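Esterase (Rhizomucor miehei, PDB 4WY5) is probably a carboxylesterase of the alpha/beta hydrolase fold, hydrolysing carboxylic ester bonds in a thermophilic fungus. Local coordinates at residues 154-159 with 183-188; 200-205 with 264-269; 211-216 with 260-265. All coordinates share one frame; numbering follows the deposited sequence.

Contact 1 lies in the central sheet, about 24 Å from contact 2 and 25 Å from contact 3, measured between centres. Contacts 2 and 3 are neighbours, their centres about 8 Å apart: both use the turn through Leu264 and Arg265, and Ser202 OG of contact 2 probably hydrogen-bonds Val263 O of contact 3 at 3.0 Å. All three lie near or around a probable Ser161-His292-Asp262 triad. Contact 1 holds the strand that leads to Ser161 through Gly159, contact 3 contains Asp262, and contact 2 packs the helix that follows the Asp262 loop. Chain order links them too, since strand 185-189 is followed by helix 201-206 and then helix 215-225.

Contact 1: 154-159 with 183-188; sequences ALAVAG and IKTQVL
Between strand 155-159 and strand 185-188, with Ile183 and Lys184 on the approach to the second, the flat groups are peptide units whose N-H and C=O groups point across the gap and pair as in a parallel sheet. Lys184 N reaches Leu155 O at 2.9 Å, Val157 N donates to Thr185 O, Val187 N to Val157 O at 2.9 Å, and Gly159 N to Val187 O at 3.3 Å. The strands run parallel, 12° apart. On one face the alanines of strand 155-159 meet beta-branched neighbours: Ala158 CB lies against Val187 CB at 3.6 Å, and Ala156 CB meets Thr185 CG2, while Leu315 and Tyr319 of helix 302-319 cover Ala156. Thr185 OG1, anti to its backbone N (chi1 -166°), bonds Pro253 O and His314. On the other face Val157 CG2 crosses Ile183 CG2 at about a right angle, 4.1 Å away, and Ile183 CG1 touches Leu155 CD2. Helix 162-176 packs there against Val157, Gln186 and Leu188, and Gln186 NE2 is held by Pro252 O. Strand 155-160 is also bonded to strand 80-86 along its other edge. This is the right-handed beta-alpha-beta unit of the alpha/beta hydrolase core, leading through Gly159 to a probable nucleophile elbow. The strand enters that turn held by main-chain bonds on both edges and by buried packing on both faces.

Contact 2: 200-205 with 264-269; sequences YESYKL and LRDEGE
Ser202 and Asp266 join the starts of two short, nearly antiparallel helical segments, their axes 9.1 Å apart at an angle of 162°. Ser202 N donates to Asp266 OD2 at 3.3 Å, coming from above the carboxylate plane along a bent path, and Asp266 N returns a weak bond to Ser202 OG. That hydroxyl, set between its own backbone N and carbonyl carbon (chi1 51°), is also bonded to Val263 O. Beside this pair, Tyr200 lays one ring face over Glu267 CB, a CH-pi contact with CB 3.9 Å from the ring centroid, while Asp266 CB approaches Tyr200 CD1 to 3.8 Å.

Further out, Arg265 NE grips Asp266 OD1 at 3.0 Å on its syn side, nearly in the guanidinium plane, and helps set the turn of the carboxylate; Arg265 NH1 is bonded to Glu260 O. Ser202 CB lies over one face of that guanidinium. A water donates to Asp266 OD2 and to Glu201 OE1, both at 2.7 Å, and would temper the repulsion of the two acids. Glu241 holds Tyr200 OH; Thr193 N, Ala194 N and His197 ND1 anchor the Glu267 carboxylate, which keeps its CB under the ring. Helix 265-277 is the crossover helix between parallel strands 254-259 and 282-287, so the contact fastens helix 201-206, after strand 185-189, to a beta-alpha-beta unit of the alpha/beta hydrolase fold.

Contact 3: 211-216 with 260-265; sequences YILSAE and ESDVLR
The loop after strand 254-259, the place of the triad acid in alpha/beta hydrolases, filled here probably by Asp262, receives Leu213, which packs on its Val263 and Leu264. One methyl does most of the touching: Leu213 CD2 lies 3.9 Å from Val263 CG2 and 4.0 Å from Leu264 CD1, its side chain crossing both at about a right angle. Leu213 CG stands anti to the backbone N (chi1 168°), which carries the branch toward the loop. Both leucines also touch His292, whose ND1 is bonded to Asp262 OD2, consistent with a charge relay.

The loop has its own bracing. A type I turn runs from Asp262 to Arg265, and Leu264 N donates to Asp262 OD1 at 3.0 Å from above the carboxylate plane, capping the approach to helix 265-277. The two oxygens of Asp262 are thus divided between this backbone N-H and His292. Arg265 NH1 bonds Glu260 O at 2.7 Å in the carbonyl plane and ties the loop's two ends together.

No direct hydrogen bond joins the two segments; waters bridge them. One donates to Leu213 O at 2.9 Å and accepts from Val263 N. Another, 2.6 Å from Tyr211 OH, donates to Ser261 OG. Tyr211 CE2 approaches Ser261 CB to 4.1 Å, and the Tyr211 ring meets Phe206 of helix 201-206 edge-to-face. Just beyond Leu213, Ser214 OG accepts from Asp217 N, capping helix 215-225.

Contact 1: 154-159 with 183-188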
ATOM      1  N   ALA A 154      18.749 -15.379   2.489  1.00 34.89           N
ATOM      2  CA  ALA A 154      17.578 -14.632   2.012  1.00 32.87           C
ATOM      3  C   ALA A 154      16.319 -15.064   2.786  1.00 26.99           C
ATOM      4  O   ALA A 154      15.557 -15.927   2.326  1.00 25.77           O
ATOM      5  CB  ALA A 154      17.385 -14.828   0.524  1.00 25.55           C
ATOM      6  N   LEU A 155      16.121 -14.472   3.961  1.00 21.88           N
ATOM      7  CA  LEU A 155      15.120 -14.947   4.915  1.00 26.75           C
ATOM      8  C   LEU A 155      14.228 -13.806   5.390  1.00 21.56           C
ATOM      9  O   LEU A 155      14.708 -12.716   5.663  1.00 21.13           O
ATOM     10  CB  LEU A 155      15.814 -15.615   6.114  1.00 22.92           C
ATOM     11  CG  LEU A 155      15.027 -16.398   7.172  1.00 26.08           C
ATOM     12  CD1 LEU A 155      15.891 -17.573   7.696  1.00 19.16           C
ATOM     13  CD2 LEU A 155      14.560 -15.503   8.335  1.00 17.03           C
ATOM     14  N   ALA A 156      12.931 -14.081   5.503  1.00 22.76           N
ATOM     15  CA  ALA A 156      11.940 -13.097   5.937  1.00 23.23           C
ATOM     16  C   ALA A 156      10.985 -13.706   6.969  1.00 22.20           C
ATOM     17  O   ALA A 156      10.796 -14.926   6.986  1.00 24.45           O
ATOM     18  CB  ALA A 156      11.168 -12.593   4.738  1.00 19.77           C
ATOM     19  N   VAL A 157      10.411 -12.895   7.853  1.00 17.17           N
ATOM     20  CA  VAL A 157       9.336 -13.414   8.702  1.00 20.81           C
ATOM     21  C   VAL A 157       8.089 -12.570   8.461  1.00 19.67           C
ATOM     22  O   VAL A 157       8.176 -11.348   8.307  1.00 20.38           O
ATOM     23  CB  VAL A 157       9.693 -13.441  10.229  1.00 17.62           C
ATOM     24  CG1 VAL A 157      10.919 -14.268  10.465  1.00 24.13           C
ATOM     25  CG2 VAL A 157       9.946 -12.068  10.760  1.00 27.70           C
ATOM     26  N   ALA A 158       6.935 -13.233   8.394  1.00 18.22           N
ATOM     27  CA  ALA A 158       5.665 -12.558   8.130  1.00 21.16           C
ATOM     28  C   ALA A 158       4.505 -13.227   8.887  1.00 20.95           C
ATOM     29  O   ALA A 158       4.503 -14.452   9.049  1.00 20.93           O
ATOM     30  CB  ALA A 158       5.382 -12.540   6.622  1.00 15.42           C
ATOM     31  N   GLY A 159       3.533 -12.427   9.354  1.00 17.26           N
ATOM     32  CA  GLY A 159       2.349 -12.955  10.027  1.00 15.87           C
ATOM     33  C   GLY A 159       1.162 -11.994  10.149  1.00 22.11           C
ATOM     34  O   GLY A 159       1.314 -10.771   9.996  1.00 19.73           O
ATOM     35  N   ILE A 183      17.526 -12.195  10.083  1.00 29.59           N
ATOM     36  CA  ILE A 183      16.269 -11.818   9.434  1.00 29.53           C
ATOM     37  C   ILE A 183      16.423 -10.573   8.549  1.00 30.32           C
ATOM     38  O   ILE A 183      16.795  -9.508   9.046  1.00 28.97           O
ATOM     39  CB  ILE A 183      15.166 -11.587  10.493  1.00 27.68           C
ATOM     40  CG1 ILE A 183      14.990 -12.858  11.330  1.00 23.97           C
ATOM     41  CG2 ILE A 183      13.835 -11.212   9.841  1.00 26.78           C
ATOM     42  CD1 ILE A 183      14.198 -12.649  12.605  1.00 24.53           C
ATOM     43  N   LYS A 184      16.152 -10.701   7.245  1.00 22.71           N
ATOM     44  CA  LYS A 184      16.344  -9.565   6.324  1.00 25.53           C
ATOM     45  C   LYS A 184      15.131  -8.610   6.200  1.00 28.45           C
ATOM     46  O   LYS A 184      15.287  -7.482   5.709  1.00 31.15           O
ATOM     47  CB  LYS A 184      16.731 -10.055   4.915  1.00 26.65           C
ATOM     48  CG  LYS A 184      17.989 -10.950   4.855  1.00 31.09           C
ATOM     49  CD  LYS A 184      19.173 -10.338   5.644  1.00 35.63           C
ATOM     50  CE  LYS A 184      20.474 -11.145   5.485  1.00 36.36           C
ATOM     51  NZ  LYS A 184      20.431 -12.513   6.104  1.00 33.19           N
ATOM     52  N   THR A 185      13.938  -9.044   6.623  1.00 27.19           N
ATOM     53  CA  THR A 185      12.766  -8.154   6.655  1.00 23.87           C
ATOM     54  C   THR A 185      11.645  -8.753   7.537  1.00 24.31           C
ATOM     55  O   THR A 185      11.574  -9.967   7.729  1.00 23.63           O
ATOM     56  CB  THR A 185      12.230  -7.847   5.204  1.00 23.30           C
ATOM     57  OG1 THR A 185      11.306  -6.744   5.227  1.00 21.10           O
ATOM     58  CG2 THR A 185      11.569  -9.066   4.576  1.00 17.30           C
ATOM     59  N   GLN A 186      10.830  -7.882   8.135  1.00 24.48           N
ATOM     60  CA  GLN A 186       9.661  -8.285   8.916  1.00 21.27           C
ATOM     61  C   GLN A 186       8.382  -7.718   8.256  1.00 24.01           C
ATOM     62  O   GLN A 186       8.319  -6.523   7.944  1.00 19.86           O
ATOM     63  CB  GLN A 186       9.773  -7.795  10.373  1.00 22.36           C
ATOM     64  CG  GLN A 186      10.091  -6.276  10.552  1.00 22.80           C
ATOM     65  CD  GLN A 186      10.199  -5.819  12.031  1.00 26.20           C
ATOM     66  OE1 GLN A 186       9.403  -6.220  12.892  1.00 28.17           O
ATOM     67  NE2 GLN A 186      11.192  -4.970  12.319  1.00 23.30           N
ATOM     68  N   VAL A 187       7.382  -8.573   8.031  1.00 21.58           N
ATOM     69  CA  VAL A 187       6.099  -8.157   7.443  1.00 21.72           C
ATOM     70  C   VAL A 187       4.990  -8.296   8.493  1.00 23.46           C
ATOM     71  O   VAL A 187       4.714  -9.403   8.985  1.00 22.99           O
ATOM     72  CB  VAL A 187       5.739  -8.987   6.169  1.00 21.64           C
ATOM     73  CG1 VAL A 187       4.378  -8.579   5.620  1.00 20.20           C
ATOM     74  CG2 VAL A 187       6.825  -8.842   5.084  1.00 15.02           C
ATOM     75  N   LEU A 188       4.382  -7.172   8.865  1.00 22.27           N
ATOM     76  CA  LEU A 188       3.492  -7.124  10.028  1.00 22.52           C
ATOM     77  C   LEU A 188       2.070  -6.724   9.621  1.00 21.35           C
ATOM     78  O   LEU A 188       1.817  -5.553   9.342  1.00 20.92           O
ATOM     79  CB  LEU A 188       4.039  -6.133  11.080  1.00 20.04           C
ATOM     80  CG  LEU A 188       5.561  -6.135  11.372  1.00 25.76           C
ATOM     81  CD1 LEU A 188       5.990  -5.036  12.366  1.00 22.13           C
ATOM     82  CD2 LEU A 188       6.094  -7.501  11.845  1.00 22.13           C
TER

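Contact 2: 200-205 with 264-269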
ATOM      1  N   TYR A 200      -6.383   4.502  23.010  1.00 30.16           N
ATOM      2  CA  TYR A 200      -6.479   4.878  21.601  1.00 30.12           C
ATOM      3  C   TYR A 200      -7.930   5.024  21.115  1.00 27.33           C
ATOM      4  O   TYR A 200      -8.814   4.221  21.465  1.00 26.06           O
ATOM      5  CB  TYR A 200      -5.733   3.843  20.728  1.00 30.96           C
ATOM      6  CG  TYR A 200      -4.251   3.693  21.043  1.00 26.72           C
ATOM      7  CD1 TYR A 200      -3.303   4.564  20.493  1.00 24.98           C
ATOM      8  CD2 TYR A 200      -3.803   2.675  21.883  1.00 23.08           C
ATOM      9  CE1 TYR A 200      -1.949   4.426  20.784  1.00 25.52           C
ATOM     10  CE2 TYR A 200      -2.460   2.526  22.181  1.00 22.18           C
ATOM     11  CZ  TYR A 200      -1.537   3.398  21.628  1.00 28.82           C
ATOM     12  OH  TYR A 200      -0.197   3.238  21.924  1.00 29.42           O
ATOM     13  N   GLU A 201      -8.146   6.022  20.261  1.00 24.24           N
ATOM     14  CA  GLU A 201      -9.480   6.386  19.783  1.00 27.54           C
ATOM     15  C   GLU A 201     -10.155   5.235  19.021  1.00 29.35           C
ATOM     16  O   GLU A 201     -11.375   5.061  19.117  1.00 27.88           O
ATOM     17  CB  GLU A 201      -9.388   7.631  18.875  1.00 30.07           C
ATOM     18  CG  GLU A 201     -10.719   8.117  18.269  1.00 39.35           C
ATOM     19  CD  GLU A 201     -10.563   9.346  17.349  1.00 45.16           C
ATOM     20  OE1 GLU A 201      -9.493   9.500  16.708  1.00 47.22           O
ATOM     21  OE2 GLU A 201     -11.527  10.142  17.238  1.00 44.14           O
ATOM     22  N   SER A 202      -9.373   4.427  18.297  1.00 27.43           N
ATOM     23  CA  SER A 202      -9.976   3.347  17.514  1.00 23.26           C
ATOM     24  C   SER A 202     -10.575   2.238  18.387  1.00 23.20           C
ATOM     25  O   SER A 202     -11.504   1.554  17.962  1.00 24.45           O
ATOM     26  CB  SER A 202      -8.970   2.761  16.516  1.00 22.47           C
ATOM     27  OG  SER A 202      -7.750   2.417  17.123  1.00 23.39           O
ATOM     28  N   TYR A 203     -10.080   2.088  19.616  1.00 30.52           N
ATOM     29  CA  TYR A 203     -10.656   1.141  20.584  1.00 26.49           C
ATOM     30  C   TYR A 203     -12.105   1.509  20.879  1.00 28.84           C
ATOM     31  O   TYR A 203     -13.011   0.672  20.831  1.00 26.80           O
ATOM     32  CB  TYR A 203      -9.818   1.130  21.865  1.00 24.50           C
ATOM     33  CG  TYR A 203     -10.262   0.185  22.978  1.00 33.61           C
ATOM     34  CD1 TYR A 203     -11.038   0.639  24.047  1.00 29.96           C
ATOM     35  CD2 TYR A 203      -9.852  -1.148  22.994  1.00 31.27           C
ATOM     36  CE1 TYR A 203     -11.421  -0.218  25.084  1.00 30.02           C
ATOM     37  CE2 TYR A 203     -10.226  -2.015  24.033  1.00 33.92           C
ATOM     38  CZ  TYR A 203     -11.014  -1.545  25.071  1.00 36.68           C
ATOM     39  OH  TYR A 203     -11.391  -2.401  26.095  1.00 39.07           O
ATOM     40  N   LYS A 204     -12.318   2.796  21.110  1.00 28.31           N
ATOM     41  CA  LYS A 204     -13.634   3.326  21.397  1.00 26.74           C
ATOM     42  C   LYS A 204     -14.566   3.214  20.184  1.00 31.38           C
ATOM     43  O   LYS A 204     -15.700   2.745  20.320  1.00 31.71           O
ATOM     44  CB  LYS A 204     -13.491   4.781  21.864  1.00 33.19           C
ATOM     45  CG  LYS A 204     -14.788   5.540  22.071  1.00 39.31           C
ATOM     46  CD  LYS A 204     -14.498   6.996  22.495  1.00 50.20           C
ATOM     47  CE  LYS A 204     -14.246   7.917  21.287  1.00 50.47           C
ATOM     48  NZ  LYS A 204     -14.161   9.368  21.644  1.00 46.02           N
ATOM     49  N   LEU A 205     -14.098   3.633  19.004  1.00 28.44           N
ATOM     50  CA  LEU A 205     -14.945   3.637  17.801  1.00 25.01           C
ATOM     51  C   LEU A 205     -15.422   2.265  17.315  1.00 26.77           C
ATOM     52  O   LEU A 205     -16.545   2.153  16.823  1.00 24.07           O
ATOM     53  CB  LEU A 205     -14.245   4.331  16.628  1.00 23.58           C
ATOM     54  CG  LEU A 205     -13.862   5.824  16.609  1.00 35.29           C
ATOM     55  CD1 LEU A 205     -13.864   6.517  17.958  1.00 37.29           C
ATOM     56  CD2 LEU A 205     -12.546   6.056  15.871  1.00 36.17           C
ATOM     57  N   LEU A 264      -7.382  -2.200  16.915  1.00 25.88           N
ATOM     58  CA  LEU A 264      -5.910  -2.218  16.991  1.00 23.45           C
ATOM     59  C   LEU A 264      -5.223  -1.248  16.014  1.00 25.38           C
ATOM     60  O   LEU A 264      -3.987  -1.216  15.927  1.00 26.38           O
ATOM     61  CB  LEU A 264      -5.387  -3.635  16.723  1.00 20.97           C
ATOM     62  CG  LEU A 264      -5.863  -4.793  17.617  1.00 23.72           C
ATOM     63  CD1 LEU A 264      -5.286  -6.120  17.122  1.00 17.88           C
ATOM     64  CD2 LEU A 264      -5.466  -4.545  19.074  1.00 18.29           C
ATOM     65  N   ARG A 265      -6.014  -0.447  15.302  1.00 20.87           N
ATOM     66  CA  ARG A 265      -5.477   0.380  14.218  1.00 27.37           C
ATOM     67  C   ARG A 265      -4.395   1.362  14.655  1.00 25.05           C
ATOM     68  O   ARG A 265      -3.268   1.344  14.131  1.00 22.78           O
ATOM     69  CB  ARG A 265      -6.616   1.156  13.553  1.00 25.17           C
ATOM     70  CG  ARG A 265      -6.211   2.012  12.379  1.00 25.91           C
ATOM     71  CD  ARG A 265      -7.406   2.813  11.884  1.00 22.56           C
ATOM     72  NE  ARG A 265      -7.628   4.013  12.685  1.00 21.26           N
ATOM     73  CZ  ARG A 265      -8.727   4.764  12.619  1.00 26.12           C
ATOM     74  NH1 ARG A 265      -9.716   4.430  11.801  1.00 24.25           N
ATOM     75  NH2 ARG A 265      -8.837   5.852  13.375  1.00 23.08           N
ATOM     76  N   ASP A 266      -4.738   2.182  15.646  1.00 22.44           N
ATOM     77  CA  ASP A 266      -3.913   3.314  16.027  1.00 21.08           C
ATOM     78  C   ASP A 266      -2.652   2.859  16.759  1.00 20.01           C
ATOM     79  O   ASP A 266      -1.609   3.502  16.670  1.00 19.70           O
ATOM     80  CB  ASP A 266      -4.706   4.282  16.931  1.00 25.73           C
ATOM     81  CG  ASP A 266      -5.866   4.971  16.216  1.00 24.39           C
ATOM     82  OD1 ASP A 266      -5.974   4.856  14.980  1.00 24.33           O
ATOM     83  OD2 ASP A 266      -6.674   5.644  16.901  1.00 23.68           O
ATOM     84  N   GLU A 267      -2.745   1.757  17.500  1.00 20.75           N
ATOM     85  CA  GLU A 267      -1.567   1.265  18.200  1.00 22.42           C
ATOM     86  C   GLU A 267      -0.627   0.602  17.208  1.00 23.39           C
ATOM     87  O   GLU A 267       0.597   0.593  17.401  1.00 26.35           O
ATOM     88  CB  GLU A 267      -1.955   0.305  19.330  1.00 23.04           C
ATOM     89  CG  GLU A 267      -2.386  -1.087  18.902  1.00 22.62           C
ATOM     90  CD  GLU A 267      -3.037  -1.837  20.058  1.00 26.91           C
ATOM     91  OE1 GLU A 267      -4.055  -1.320  20.570  1.00 25.57           O
ATOM     92  OE2 GLU A 267      -2.532  -2.920  20.467  1.00 22.46           O
ATOM     93  N   GLY A 268      -1.188   0.071  16.126  1.00 17.74           N
ATOM     94  CA  GLY A 268      -0.361  -0.414  15.049  1.00 18.63           C
ATOM     95  C   GLY A 268       0.384   0.736  14.389  1.00 22.76           C
ATOM     96  O   GLY A 268       1.581   0.624  14.110  1.00 21.16           O
ATOM     97  N   GLU A 269      -0.305   1.851  14.150  1.00 19.51           N
ATOM     98  CA  GLU A 269       0.339   2.971  13.463  1.00 22.97           C
ATOM     99  C   GLU A 269       1.366   3.626  14.398  1.00 21.07           C
ATOM    100  O   GLU A 269       2.388   4.142  13.947  1.00 18.29           O
ATOM    101  CB  GLU A 269      -0.706   4.001  12.972  1.00 20.57           C
ATOM    102  CG  GLU A 269      -1.748   3.415  12.000  1.00 19.59           C
ATOM    103  CD  GLU A 269      -2.711   4.435  11.398  1.00 21.13           C
ATOM    104  OE1 GLU A 269      -2.610   5.655  11.696  1.00 21.46           O
ATOM    105  OE2 GLU A 269      -3.601   4.007  10.615  1.00 21.51           O
TER
HETATM  106  O   HOH W   1      -7.274   8.115  15.864  1.00 31.85           O

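Contact 3: 211-216 with 260-265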
ATOM      1  N   TYR A 211     -18.367  -4.703  15.389  1.00 31.96           N
ATOM      2  CA  TYR A 211     -17.350  -5.089  14.395  1.00 31.30           C
ATOM      3  C   TYR A 211     -16.707  -6.413  14.803  1.00 32.06           C
ATOM      4  O   TYR A 211     -16.759  -6.791  15.981  1.00 31.87           O
ATOM      5  CB  TYR A 211     -16.281  -3.995  14.241  1.00 30.21           C
ATOM      6  CG  TYR A 211     -16.804  -2.696  13.652  1.00 27.47           C
ATOM      7  CD1 TYR A 211     -17.389  -1.720  14.463  1.00 27.15           C
ATOM      8  CD2 TYR A 211     -16.724  -2.452  12.283  1.00 27.17           C
ATOM      9  CE1 TYR A 211     -17.873  -0.533  13.928  1.00 26.96           C
ATOM     10  CE2 TYR A 211     -17.197  -1.262  11.729  1.00 24.76           C
ATOM     11  CZ  TYR A 211     -17.775  -0.311  12.556  1.00 29.27           C
ATOM     12  OH  TYR A 211     -18.255   0.858  12.021  1.00 23.64           O
ATOM     13  N   ILE A 212     -16.062  -7.091  13.849  1.00 30.02           N
ATOM     14  CA  ILE A 212     -15.635  -8.480  14.055  1.00 28.00           C
ATOM     15  C   ILE A 212     -14.700  -8.701  15.271  1.00 30.85           C
ATOM     16  O   ILE A 212     -14.790  -9.741  15.924  1.00 38.94           O
ATOM     17  CB  ILE A 212     -14.981  -9.091  12.745  1.00 26.23           C
ATOM     18  CG1 ILE A 212     -14.525 -10.536  12.980  1.00 27.79           C
ATOM     19  CG2 ILE A 212     -13.843  -8.252  12.206  1.00 27.46           C
ATOM     20  CD1 ILE A 212     -13.482 -11.035  11.987  1.00 38.48           C
ATOM     21  N   LEU A 213     -13.822  -7.757  15.607  1.00 32.28           N
ATOM     22  CA  LEU A 213     -13.016  -7.933  16.832  1.00 31.93           C
ATOM     23  C   LEU A 213     -13.373  -6.912  17.937  1.00 29.83           C
ATOM     24  O   LEU A 213     -12.981  -5.749  17.872  1.00 28.65           O
ATOM     25  CB  LEU A 213     -11.521  -7.847  16.499  1.00 31.40           C
ATOM     26  CG  LEU A 213     -10.541  -7.734  17.676  1.00 31.61           C
ATOM     27  CD1 LEU A 213     -10.505  -8.989  18.515  1.00 30.63           C
ATOM     28  CD2 LEU A 213      -9.135  -7.349  17.204  1.00 31.10           C
ATOM     29  N   SER A 214     -14.090  -7.365  18.965  1.00 31.93           N
ATOM     30  CA  SER A 214     -14.585  -6.489  20.045  1.00 27.61           C
ATOM     31  C   SER A 214     -13.626  -6.281  21.226  1.00 26.14           C
ATOM     32  O   SER A 214     -12.684  -7.044  21.434  1.00 26.33           O
ATOM     33  CB  SER A 214     -15.902  -7.048  20.580  1.00 27.01           C
ATOM     34  OG  SER A 214     -15.658  -8.155  21.432  1.00 30.27           O
ATOM     35  N   ALA A 215     -13.881  -5.246  22.015  1.00 29.47           N
ATOM     36  CA  ALA A 215     -13.122  -5.044  23.249  1.00 34.64           C
ATOM     37  C   ALA A 215     -13.267  -6.251  24.193  1.00 30.16           C
ATOM     38  O   ALA A 215     -12.342  -6.589  24.935  1.00 27.02           O
ATOM     39  CB  ALA A 215     -13.575  -3.774  23.948  1.00 30.87           C
ATOM     40  N   GLU A 216     -14.426  -6.905  24.129  1.00 29.93           N
ATOM     41  CA  GLU A 216     -14.717  -8.119  24.899  1.00 32.17           C
ATOM     42  C   GLU A 216     -13.909  -9.331  24.415  1.00 35.44           C
ATOM     43  O   GLU A 216     -13.418 -10.129  25.229  1.00 34.24           O
ATOM     44  CB  GLU A 216     -16.219  -8.426  24.818  1.00 32.64           C
ATOM     45  CG  GLU A 216     -16.770  -9.350  25.900  1.00 45.50           C
ATOM     46  CD  GLU A 216     -17.999 -10.146  25.437  1.00 56.99           C
ATOM     47  OE1 GLU A 216     -18.054 -10.546  24.245  1.00 56.22           O
ATOM     48  OE2 GLU A 216     -18.920 -10.355  26.264  1.00 55.69           O
ATOM     49  N   GLU A 260      -8.551   0.067   8.513  1.00 20.43           N
ATOM     50  CA  GLU A 260      -9.270   1.296   8.864  1.00 21.36           C
ATOM     51  C   GLU A 260     -10.287   1.112   9.993  1.00 21.38           C
ATOM     52  O   GLU A 260     -10.350   1.933  10.903  1.00 23.46           O
ATOM     53  CB  GLU A 260      -9.988   1.903   7.637  1.00 23.23           C
ATOM     54  CG  GLU A 260     -10.735   3.210   7.994  1.00 21.80           C
ATOM     55  CD  GLU A 260     -11.413   3.889   6.812  1.00 26.08           C
ATOM     56  OE1 GLU A 260     -12.073   3.172   6.018  1.00 28.51           O
ATOM     57  OE2 GLU A 260     -11.307   5.140   6.688  1.00 19.61           O
ATOM     58  N   SER A 261     -11.097   0.057   9.924  1.00 20.35           N
ATOM     59  CA  SER A 261     -12.121  -0.183  10.943  1.00 20.19           C
ATOM     60  C   SER A 261     -11.703  -1.338  11.856  1.00 22.38           C
ATOM     61  O   SER A 261     -12.189  -2.473  11.713  1.00 19.08           O
ATOM     62  CB  SER A 261     -13.476  -0.481  10.292  1.00 22.71           C
ATOM     63  OG  SER A 261     -14.002   0.671   9.638  1.00 19.56           O
ATOM     64  N   ASP A 262     -10.828  -1.026  12.811  1.00 18.89           N
ATOM     65  CA  ASP A 262     -10.156  -2.033  13.620  1.00 21.41           C
ATOM     66  C   ASP A 262      -9.661  -1.389  14.914  1.00 23.27           C
ATOM     67  O   ASP A 262      -8.886  -0.423  14.856  1.00 23.66           O
ATOM     68  CB  ASP A 262      -8.986  -2.645  12.814  1.00 21.00           C
ATOM     69  CG  ASP A 262      -8.230  -3.740  13.571  1.00 24.23           C
ATOM     70  OD1 ASP A 262      -8.523  -3.976  14.767  1.00 17.56           O
ATOM     71  OD2 ASP A 262      -7.315  -4.368  12.961  1.00 24.19           O
ATOM     72  N   VAL A 263     -10.056  -1.947  16.069  1.00 20.69           N
ATOM     73  CA  VAL A 263      -9.647  -1.398  17.381  1.00 25.50           C
ATOM     74  C   VAL A 263      -8.127  -1.272  17.531  1.00 24.30           C
ATOM     75  O   VAL A 263      -7.647  -0.341  18.182  1.00 19.32           O
ATOM     76  CB  VAL A 263     -10.184  -2.244  18.594  1.00 23.73           C
ATOM     77  CG1 VAL A 263     -11.680  -2.167  18.680  1.00 21.66           C
ATOM     78  CG2 VAL A 263      -9.748  -3.700  18.499  1.00 27.34           C
ATOM     79  N   LEU A 264      -7.382  -2.200  16.915  1.00 25.88           N
ATOM     80  CA  LEU A 264      -5.910  -2.218  16.991  1.00 23.45           C
ATOM     81  C   LEU A 264      -5.223  -1.248  16.014  1.00 25.38           C
ATOM     82  O   LEU A 264      -3.987  -1.216  15.927  1.00 26.38           O
ATOM     83  CB  LEU A 264      -5.387  -3.635  16.723  1.00 20.97           C
ATOM     84  CG  LEU A 264      -5.863  -4.793  17.617  1.00 23.72           C
ATOM     85  CD1 LEU A 264      -5.286  -6.120  17.122  1.00 17.88           C
ATOM     86  CD2 LEU A 264      -5.466  -4.545  19.074  1.00 18.29           C
ATOM     87  N   ARG A 265      -6.014  -0.447  15.302  1.00 20.87           N
ATOM     88  CA  ARG A 265      -5.477   0.380  14.218  1.00 27.37           C
ATOM     89  C   ARG A 265      -4.395   1.362  14.655  1.00 25.05           C
ATOM     90  O   ARG A 265      -3.268   1.344  14.131  1.00 22.78           O
ATOM     91  CB  ARG A 265      -6.616   1.156  13.553  1.00 25.17           C
ATOM     92  CG  ARG A 265      -6.211   2.012  12.379  1.00 25.91           C
ATOM     93  CD  ARG A 265      -7.406   2.813  11.884  1.00 22.56           C
ATOM     94  NE  ARG A 265      -7.628   4.013  12.685  1.00 21.26           N
ATOM     95  CZ  ARG A 265      -8.727   4.764  12.619  1.00 26.12           C
ATOM     96  NH1 ARG A 265      -9.716   4.430  11.801  1.00 24.25           N
ATOM     97  NH2 ARG A 265      -8.837   5.852  13.375  1.00 23.08           N
TER
HETATM   98  O   HOH W   2     -16.603   1.603  10.118  1.00 22.90           O
HETATM   99  O   HOH W   3     -12.100  -3.863  15.904  1.00 30.98           O